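Local coordinates for hypothetical protein PAE2754 (Pyrobaculum aerophilum, PDB 1V8P) that acts as an exonuclease of the PIN-domain family, slowly degrading single-stranded DNA, and is probably the ribonuclease toxin of a type II toxin-antitoxin system, at residues V28-D33 and V153-Q158; N66-E71 and A80-H85; K94-P99 and A121-S126. The protein carries 1 engineered substitution. All coordinates share one frame; numbering follows the deposited sequence.

Contacts 1 and 3 work on the same parallel sheet, whereas contact 2 lies farther from the chain's centre, where two successive helices meet against a second subunit. Contact 1 brings the C-terminal helix to Tyr30 on strand 30-32; contact 3 joins the segment leaving strand 94-95, outermost in this chain, to helix 115-127. The two touch through Leu31, which packs on Val123, Ala124 and Leu96. Contacts 2 and 3 both reach the second subunit. Contact 1 sets a phenol against an arginine's methylenes, a leucine methyl and a glutamine amide, partly buried with arginine and glutamine exposed. Contact 2 is one buried leucine against a helix backbone, contact 3 a partly buried apolar patch of valine, leucine, proline and tyrosine ring.

Contact 1. Residues V28-D33 and V153-Q158; sequences VEYLVD and VRLAAQ
Tyr30 sends its ring out from strand 30-32 toward the C-terminal helix, and its hydroxyl end lands on the aliphatic part of Arg154. Tyr30 OH lies 3.6 Å from Arg154 CD and 3.9 Å from Arg154 CB, so the phenol oxygen rests beside methylenes. The arginine chain is extended from CG to NE, which carries the guanidinium past the tyrosine; NH1 comes to the ring's edge near its plane, while the two planes are turned 60° apart. Leu155 approaches the ring obliquely and more loosely, with CD2 at 4.5 Å from Tyr30 CE1.

Beyond the hydroxyl stands Gln158, the last residue of the chain. Its side chain folds back over the end of the helix, CG set between the backbone N and the carbonyl carbon (chi1 61°), and Gln158 NE2 bonds to Arg154 O at 2.6 Å with a nearly straight N-H...O angle of 169°. The donor stands above the carbonyl plane. The other end of this amide, OE1, is held by Lys53 NZ, which fixes the rotation of the group from both ends. Tyr30 itself sits in the interior of the parallel sheet, packed also on Leu54, Val130 and Val132 of the flanking strands.

The strand leads directly to Asp33, an N-cap residue predicted to bind magnesium, but the contact lies away from that site. Across it the joining force is van der Waals: the tyrosine seats helix 148-156 on the sheet, and the polar bonds tie the chain end to its own helix and to Lys53.

Contact 2. Residues N66-E71 and A80-H85; sequences NALWKE and AAASRH
Leu68 reaches from helix 58-73 straight into the backbone of helix 79-91. Leu68 CD1 lies 3.5 Å from Ser83 CA and 3.6 Å from Ser83 CB, and so rests on the surface of the facing helix turn. The other branch, Leu68 CD2, reaches Ala82 CB at 4.4 Å. One leucine therefore spreads its two methyls over neighbouring small residues, and the backbones can come close, with the CA atoms of Leu68 and Ser83 7.3 Å apart.

Behind this first shell the serine is held by its own helix. Ser83 OG lies between the backbone N and the carbonyl carbon (chi1 79°), turned back along the helix, and bonds to Ala80 O at 2.7 Å, tilted 19° from the carbonyl plane. Ala80 O also accepts the backbone N of Arg84, and it lies over the centre of one face of the Arg84 guanidinium. The hydroxyl bonds chiefly within its own helix, while the CB presents a nonpolar surface to the leucine.

These are two consecutive helices of the PIN domain, joined by the short connection 74-78 and packed against each other away from the sheet and the predicted magnesium ligands.

Farther out, Tyr38 of helix 34-40 touches Leu68 as well as Ala67 and Glu71. Glu71 makes a salt bridge to Arg76 in the connection between the helices, and His85 NE2 bonds to Ala41 O. A neighbouring subunit closes the group: its Leu105 packs on Leu68, and its Asp102 makes a weak hydrogen bond to Ser83 OG.

Contact 3. Residues K94-P99 and A121-S126; sequences KVLEDP and AYVAES
Val123 of helix 115-127 fits one methyl against Leu96 and turns the other to Pro99, both on the chain that leaves strand 94-95. Val123 CG1 points away from the backbone N (chi1 175°) and meets Leu96 CD1 at 3.8 Å, the two side chains slanting across each other. CG2, on the other branch, faces the ring of Pro99, which lies roughly at right angles to the valine; CB of Pro99 is 3.9 Å from Val123 CG2.

Pro99 CB is also 4.0 Å from Tyr122 CD2, an oblique approach to the phenol ring. Tyr122 carries its CG anti to the backbone N, chi1 179°, which swings the ring to the proline side of the helix. One turn on, Ser126 OG stands 3.1 Å above one face of the Tyr122 ring, offset toward the rim, and bonds weakly to Tyr122 O.

Further in, Leu31 of strand 30-32 backs both Leu96 and Val123, while Val104 of helix 101-111 touches Pro99. Asp98, between the two contact residues, turns outward and bonds to His58 and Tyr62 of a neighbouring subunit.

A helix laid on one face of a parallel sheet, with the segment after strand 94-95 packed on the helix, belongs to the alpha/beta/alpha PIN fold, and helix 115-127 carries Asp117, a predicted magnesium ligand.

Contact 1. Residues V28-D33 and V153-Q158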
# COMPACT_ATOMS: atom_id res chain seq x y z
N VAL C 28 1.26 -4.07 -31.88
CA VAL C 28 1.82 -3.79 -30.57
C VAL C 28 3.12 -4.54 -30.32
O VAL C 28 3.20 -5.75 -30.52
CB VAL C 28 0.80 -4.16 -29.45
CG1 VAL C 28 1.39 -3.87 -28.08
CG2 VAL C 28 -0.48 -3.39 -29.66
N GLU C 29 4.15 -3.82 -29.89
CA GLU C 29 5.46 -4.40 -29.59
C GLU C 29 5.80 -4.19 -28.11
O GLU C 29 6.55 -4.97 -27.51
CB GLU C 29 6.55 -3.74 -30.46
CG GLU C 29 6.53 -4.09 -31.95
CD GLU C 29 7.38 -3.13 -32.80
OE1 GLU C 29 8.55 -2.87 -32.43
OE2 GLU C 29 6.88 -2.65 -33.84
N TYR C 30 5.24 -3.15 -27.51
CA TYR C 30 5.53 -2.87 -26.11
C TYR C 30 4.33 -2.80 -25.15
O TYR C 30 3.26 -2.31 -25.50
CB TYR C 30 6.30 -1.56 -25.99
CG TYR C 30 7.49 -1.45 -26.90
CD1 TYR C 30 7.38 -0.90 -28.18
CD2 TYR C 30 8.74 -1.89 -26.48
CE1 TYR C 30 8.49 -0.79 -29.01
CE2 TYR C 30 9.86 -1.80 -27.30
CZ TYR C 30 9.73 -1.24 -28.56
OH TYR C 30 10.86 -1.11 -29.34
N LEU C 31 4.55 -3.32 -23.94
CA LEU C 31 3.56 -3.27 -22.86
C LEU C 31 4.15 -2.24 -21.89
O LEU C 31 5.26 -2.44 -21.38
CB LEU C 31 3.43 -4.62 -22.14
CG LEU C 31 2.53 -4.59 -20.91
CD1 LEU C 31 1.12 -4.17 -21.32
CD2 LEU C 31 2.48 -5.95 -20.24
N VAL C 32 3.43 -1.14 -21.67
CA VAL C 32 3.89 -0.07 -20.79
C VAL C 32 3.20 -0.12 -19.43
O VAL C 32 1.99 -0.27 -19.37
CB VAL C 32 3.63 1.31 -21.43
CG1 VAL C 32 4.05 2.41 -20.50
CG2 VAL C 32 4.37 1.42 -22.74
N ASP C 33 3.96 0.02 -18.35
CA ASP C 33 3.34 -0.01 -17.02
C ASP C 33 3.21 1.40 -16.41
O ASP C 33 3.70 2.39 -16.97
CB ASP C 33 4.09 -0.98 -16.08
CG ASP C 33 5.28 -0.35 -15.38
OD1 ASP C 33 5.73 0.75 -15.76
OD2 ASP C 33 5.78 -0.99 -14.42
N VAL C 153 15.12 5.51 -27.27
CA VAL C 153 16.15 5.39 -28.29
C VAL C 153 15.68 4.46 -29.40
O VAL C 153 15.76 4.82 -30.57
CB VAL C 153 17.49 4.86 -27.71
CG1 VAL C 153 18.09 5.90 -26.79
CG2 VAL C 153 17.27 3.58 -26.96
N ARG C 154 15.16 3.28 -29.04
CA ARG C 154 14.69 2.33 -30.05
C ARG C 154 13.68 2.94 -31.00
O ARG C 154 13.61 2.55 -32.17
CB ARG C 154 14.06 1.10 -29.40
CG ARG C 154 14.99 0.25 -28.58
CD ARG C 154 14.30 -1.04 -28.13
NE ARG C 154 15.18 -1.82 -27.26
CZ ARG C 154 14.97 -3.08 -26.89
NH1 ARG C 154 13.89 -3.72 -27.31
NH2 ARG C 154 15.84 -3.70 -26.10
N LEU C 155 12.88 3.89 -30.52
CA LEU C 155 11.87 4.52 -31.37
C LEU C 155 12.51 5.57 -32.26
O LEU C 155 12.17 5.69 -33.43
CB LEU C 155 10.76 5.16 -30.52
CG LEU C 155 9.88 4.17 -29.73
CD1 LEU C 155 8.99 4.93 -28.75
CD2 LEU C 155 9.07 3.33 -30.69
N ALA C 156 13.44 6.34 -31.70
CA ALA C 156 14.13 7.38 -32.45
C ALA C 156 14.76 6.80 -33.71
O ALA C 156 14.96 7.52 -34.69
CB ALA C 156 15.21 8.01 -31.58
N ALA C 157 15.06 5.50 -33.68
CA ALA C 157 15.68 4.84 -34.83
C ALA C 157 14.70 3.96 -35.57
O ALA C 157 14.92 2.76 -35.70
CB ALA C 157 16.88 4.01 -34.38
N GLN C 158 13.62 4.57 -36.05
CA GLN C 158 12.57 3.88 -36.81
C GLN C 158 11.32 4.76 -36.91
O GLN C 158 10.27 4.25 -37.36
CB GLN C 158 12.22 2.53 -36.16
CG GLN C 158 11.67 2.62 -34.74
CD GLN C 158 11.21 1.27 -34.20
OE1 GLN C 158 10.35 0.61 -34.78
NE2 GLN C 158 11.80 0.86 -33.08
OXT GLN C 158 11.43 5.95 -36.54

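Contact 2. Residues N66-E71 and A80-H85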
# COMPACT_ATOMS: atom_id res chain seq x y z
N ASN C 66 -3.95 6.48 -9.24
CA ASN C 66 -3.57 6.42 -7.84
C ASN C 66 -2.30 7.20 -7.56
O ASN C 66 -2.13 7.73 -6.47
CB ASN C 66 -3.40 4.96 -7.42
CG ASN C 66 -3.49 4.78 -5.92
OD1 ASN C 66 -2.49 4.49 -5.26
ND2 ASN C 66 -4.70 4.94 -5.37
N ALA C 67 -1.40 7.26 -8.54
CA ALA C 67 -0.16 8.00 -8.34
C ALA C 67 -0.44 9.51 -8.33
O ALA C 67 0.06 10.24 -7.47
CB ALA C 67 0.84 7.67 -9.44
N LEU C 68 -1.25 9.97 -9.29
CA LEU C 68 -1.60 11.39 -9.37
C LEU C 68 -2.36 11.76 -8.09
O LEU C 68 -2.17 12.84 -7.52
CB LEU C 68 -2.48 11.66 -10.59
CG LEU C 68 -2.39 13.04 -11.29
CD1 LEU C 68 -3.78 13.45 -11.74
CD2 LEU C 68 -1.79 14.09 -10.37
N TRP C 69 -3.21 10.84 -7.66
CA TRP C 69 -3.98 11.02 -6.45
C TRP C 69 -3.05 11.34 -5.28
O TRP C 69 -3.29 12.30 -4.55
CB TRP C 69 -4.78 9.76 -6.14
CG TRP C 69 -5.49 9.80 -4.80
CD1 TRP C 69 -6.51 10.63 -4.43
CD2 TRP C 69 -5.20 9.00 -3.64
NE1 TRP C 69 -6.87 10.40 -3.12
CE2 TRP C 69 -6.08 9.40 -2.62
CE3 TRP C 69 -4.28 7.97 -3.38
CZ2 TRP C 69 -6.06 8.82 -1.34
CZ3 TRP C 69 -4.27 7.39 -2.11
CH2 TRP C 69 -5.15 7.82 -1.11
N LYS C 70 -1.99 10.55 -5.10
CA LYS C 70 -1.07 10.77 -3.99
C LYS C 70 -0.41 12.13 -4.07
O LYS C 70 -0.10 12.74 -3.05
CB LYS C 70 0.03 9.70 -3.95
CG LYS C 70 -0.44 8.28 -3.73
CD LYS C 70 0.75 7.33 -3.64
CE LYS C 70 0.30 5.88 -3.77
NZ LYS C 70 1.30 4.89 -3.26
N GLU C 71 -0.15 12.62 -5.28
CA GLU C 71 0.49 13.92 -5.40
C GLU C 71 -0.52 14.98 -4.97
O GLU C 71 -0.17 15.92 -4.25
CB GLU C 71 0.94 14.17 -6.85
CG GLU C 71 2.06 13.26 -7.32
CD GLU C 71 2.50 13.56 -8.74
OE1 GLU C 71 1.85 14.41 -9.39
OE2 GLU C 71 3.48 12.95 -9.22
N ALA C 80 -5.99 18.77 -11.04
CA ALA C 80 -7.10 18.68 -12.01
C ALA C 80 -6.61 18.82 -13.45
O ALA C 80 -6.94 18.00 -14.30
CB ALA C 80 -8.16 19.74 -11.70
N ALA C 81 -5.85 19.88 -13.73
CA ALA C 81 -5.32 20.09 -15.07
C ALA C 81 -4.47 18.87 -15.44
O ALA C 81 -4.63 18.28 -16.50
CB ALA C 81 -4.48 21.33 -15.12
N ALA C 82 -3.57 18.50 -14.53
CA ALA C 82 -2.71 17.35 -14.74
C ALA C 82 -3.52 16.06 -14.97
O ALA C 82 -3.09 15.18 -15.72
CB ALA C 82 -1.79 17.17 -13.53
N SER C 83 -4.69 15.93 -14.34
CA SER C 83 -5.49 14.72 -14.51
C SER C 83 -6.06 14.66 -15.92
O SER C 83 -6.27 13.58 -16.46
CB SER C 83 -6.63 14.66 -13.49
OG SER C 83 -7.72 15.48 -13.87
N ARG C 84 -6.31 15.83 -16.51
CA ARG C 84 -6.86 15.89 -17.85
C ARG C 84 -5.78 15.50 -18.83
O ARG C 84 -6.03 14.80 -19.81
CB ARG C 84 -7.36 17.29 -18.17
CG ARG C 84 -8.76 17.57 -17.64
CD ARG C 84 -9.19 19.02 -17.93
NE ARG C 84 -9.62 19.69 -16.71
CZ ARG C 84 -8.91 20.62 -16.08
NH1 ARG C 84 -7.73 20.99 -16.58
NH2 ARG C 84 -9.36 21.17 -14.95
N HIS C 85 -4.56 15.96 -18.57
CA HIS C 85 -3.45 15.63 -19.43
C HIS C 85 -3.19 14.12 -19.35
O HIS C 85 -3.18 13.44 -20.38
CB HIS C 85 -2.23 16.42 -18.98
CG HIS C 85 -0.95 16.00 -19.65
ND1 HIS C 85 -0.80 15.99 -21.02
CD2 HIS C 85 0.23 15.59 -19.13
CE1 HIS C 85 0.43 15.59 -21.31
NE2 HIS C 85 1.07 15.35 -20.19

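Contact 3. Residues K94-P99 and A121-S126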
# COMPACT_ATOMS: atom_id res chain seq x y z
N LYS C 94 -3.20 1.33 -26.62
CA LYS C 94 -4.06 0.19 -26.90
C LYS C 94 -4.15 -0.51 -25.55
O LYS C 94 -3.16 -0.58 -24.82
CB LYS C 94 -3.39 -0.74 -27.92
CG LYS C 94 -4.33 -1.55 -28.80
CD LYS C 94 -5.18 -2.57 -28.03
CE LYS C 94 -6.05 -3.41 -28.99
NZ LYS C 94 -6.88 -4.44 -28.29
N VAL C 95 -5.32 -1.02 -25.19
CA VAL C 95 -5.48 -1.69 -23.92
C VAL C 95 -5.66 -3.17 -24.16
O VAL C 95 -6.55 -3.58 -24.90
CB VAL C 95 -6.70 -1.12 -23.16
CG1 VAL C 95 -6.84 -1.75 -21.79
CG2 VAL C 95 -6.56 0.38 -23.05
N LEU C 96 -4.82 -3.99 -23.53
CA LEU C 96 -4.90 -5.43 -23.69
C LEU C 96 -5.94 -6.00 -22.75
O LEU C 96 -6.43 -5.31 -21.86
CB LEU C 96 -3.54 -6.08 -23.42
CG LEU C 96 -2.42 -5.38 -24.19
CD1 LEU C 96 -1.12 -6.13 -24.01
CD2 LEU C 96 -2.80 -5.29 -25.66
N GLU C 97 -6.28 -7.27 -22.96
CA GLU C 97 -7.27 -7.95 -22.13
C GLU C 97 -6.66 -8.30 -20.79
O GLU C 97 -5.44 -8.40 -20.67
CB GLU C 97 -7.73 -9.26 -22.78
CG GLU C 97 -8.35 -9.14 -24.16
CD GLU C 97 -8.99 -10.46 -24.62
OE1 GLU C 97 -8.37 -11.54 -24.43
OE2 GLU C 97 -10.11 -10.41 -25.17
N ASP C 98 -7.49 -8.51 -19.80
CA ASP C 98 -6.97 -8.89 -18.50
C ASP C 98 -6.44 -10.31 -18.56
O ASP C 98 -7.00 -11.17 -19.23
CB ASP C 98 -8.06 -8.79 -17.44
CG ASP C 98 -8.62 -7.39 -17.31
OD1 ASP C 98 -9.82 -7.26 -17.02
OD2 ASP C 98 -7.85 -6.42 -17.50
N PRO C 99 -5.32 -10.56 -17.88
CA PRO C 99 -4.65 -11.87 -17.81
C PRO C 99 -5.43 -12.83 -16.91
O PRO C 99 -6.28 -12.42 -16.14
CB PRO C 99 -3.30 -11.54 -17.20
CG PRO C 99 -3.11 -10.09 -17.52
CD PRO C 99 -4.46 -9.50 -17.34
N ALA C 121 4.60 -8.67 -15.96
CA ALA C 121 5.59 -9.65 -16.36
C ALA C 121 4.93 -10.77 -17.17
O ALA C 121 5.41 -11.15 -18.23
CB ALA C 121 6.28 -10.23 -15.11
N TYR C 122 3.81 -11.27 -16.66
CA TYR C 122 3.09 -12.34 -17.33
C TYR C 122 2.59 -11.98 -18.73
O TYR C 122 2.76 -12.76 -19.67
CB TYR C 122 1.92 -12.81 -16.48
CG TYR C 122 1.13 -13.92 -17.14
CD1 TYR C 122 1.53 -15.26 -17.04
CD2 TYR C 122 0.02 -13.62 -17.92
CE1 TYR C 122 0.84 -16.27 -17.73
CE2 TYR C 122 -0.67 -14.61 -18.61
CZ TYR C 122 -0.26 -15.93 -18.52
OH TYR C 122 -0.96 -16.88 -19.23
N VAL C 123 1.97 -10.82 -18.87
CA VAL C 123 1.42 -10.41 -20.16
C VAL C 123 2.50 -10.15 -21.18
O VAL C 123 2.36 -10.52 -22.35
CB VAL C 123 0.56 -9.14 -20.03
CG1 VAL C 123 0.11 -8.65 -21.42
CG2 VAL C 123 -0.62 -9.43 -19.16
N ALA C 124 3.57 -9.50 -20.75
CA ALA C 124 4.66 -9.20 -21.67
C ALA C 124 5.28 -10.50 -22.19
O ALA C 124 5.38 -10.72 -23.40
CB ALA C 124 5.71 -8.35 -20.98
N GLU C 125 5.69 -11.37 -21.27
CA GLU C 125 6.30 -12.64 -21.63
C GLU C 125 5.36 -13.61 -22.36
O GLU C 125 5.80 -14.34 -23.25
CB GLU C 125 6.91 -13.30 -20.39
CG GLU C 125 8.31 -12.77 -20.05
CD GLU C 125 8.89 -13.33 -18.74
OE1 GLU C 125 8.66 -14.52 -18.43
OE2 GLU C 125 9.59 -12.57 -18.03
N SER C 126 4.08 -13.60 -21.99
CA SER C 126 3.10 -14.49 -22.61
C SER C 126 2.78 -14.10 -24.03
O SER C 126 2.43 -14.94 -24.84
CB SER C 126 1.79 -14.50 -21.84
OG SER C 126 1.88 -15.34 -20.72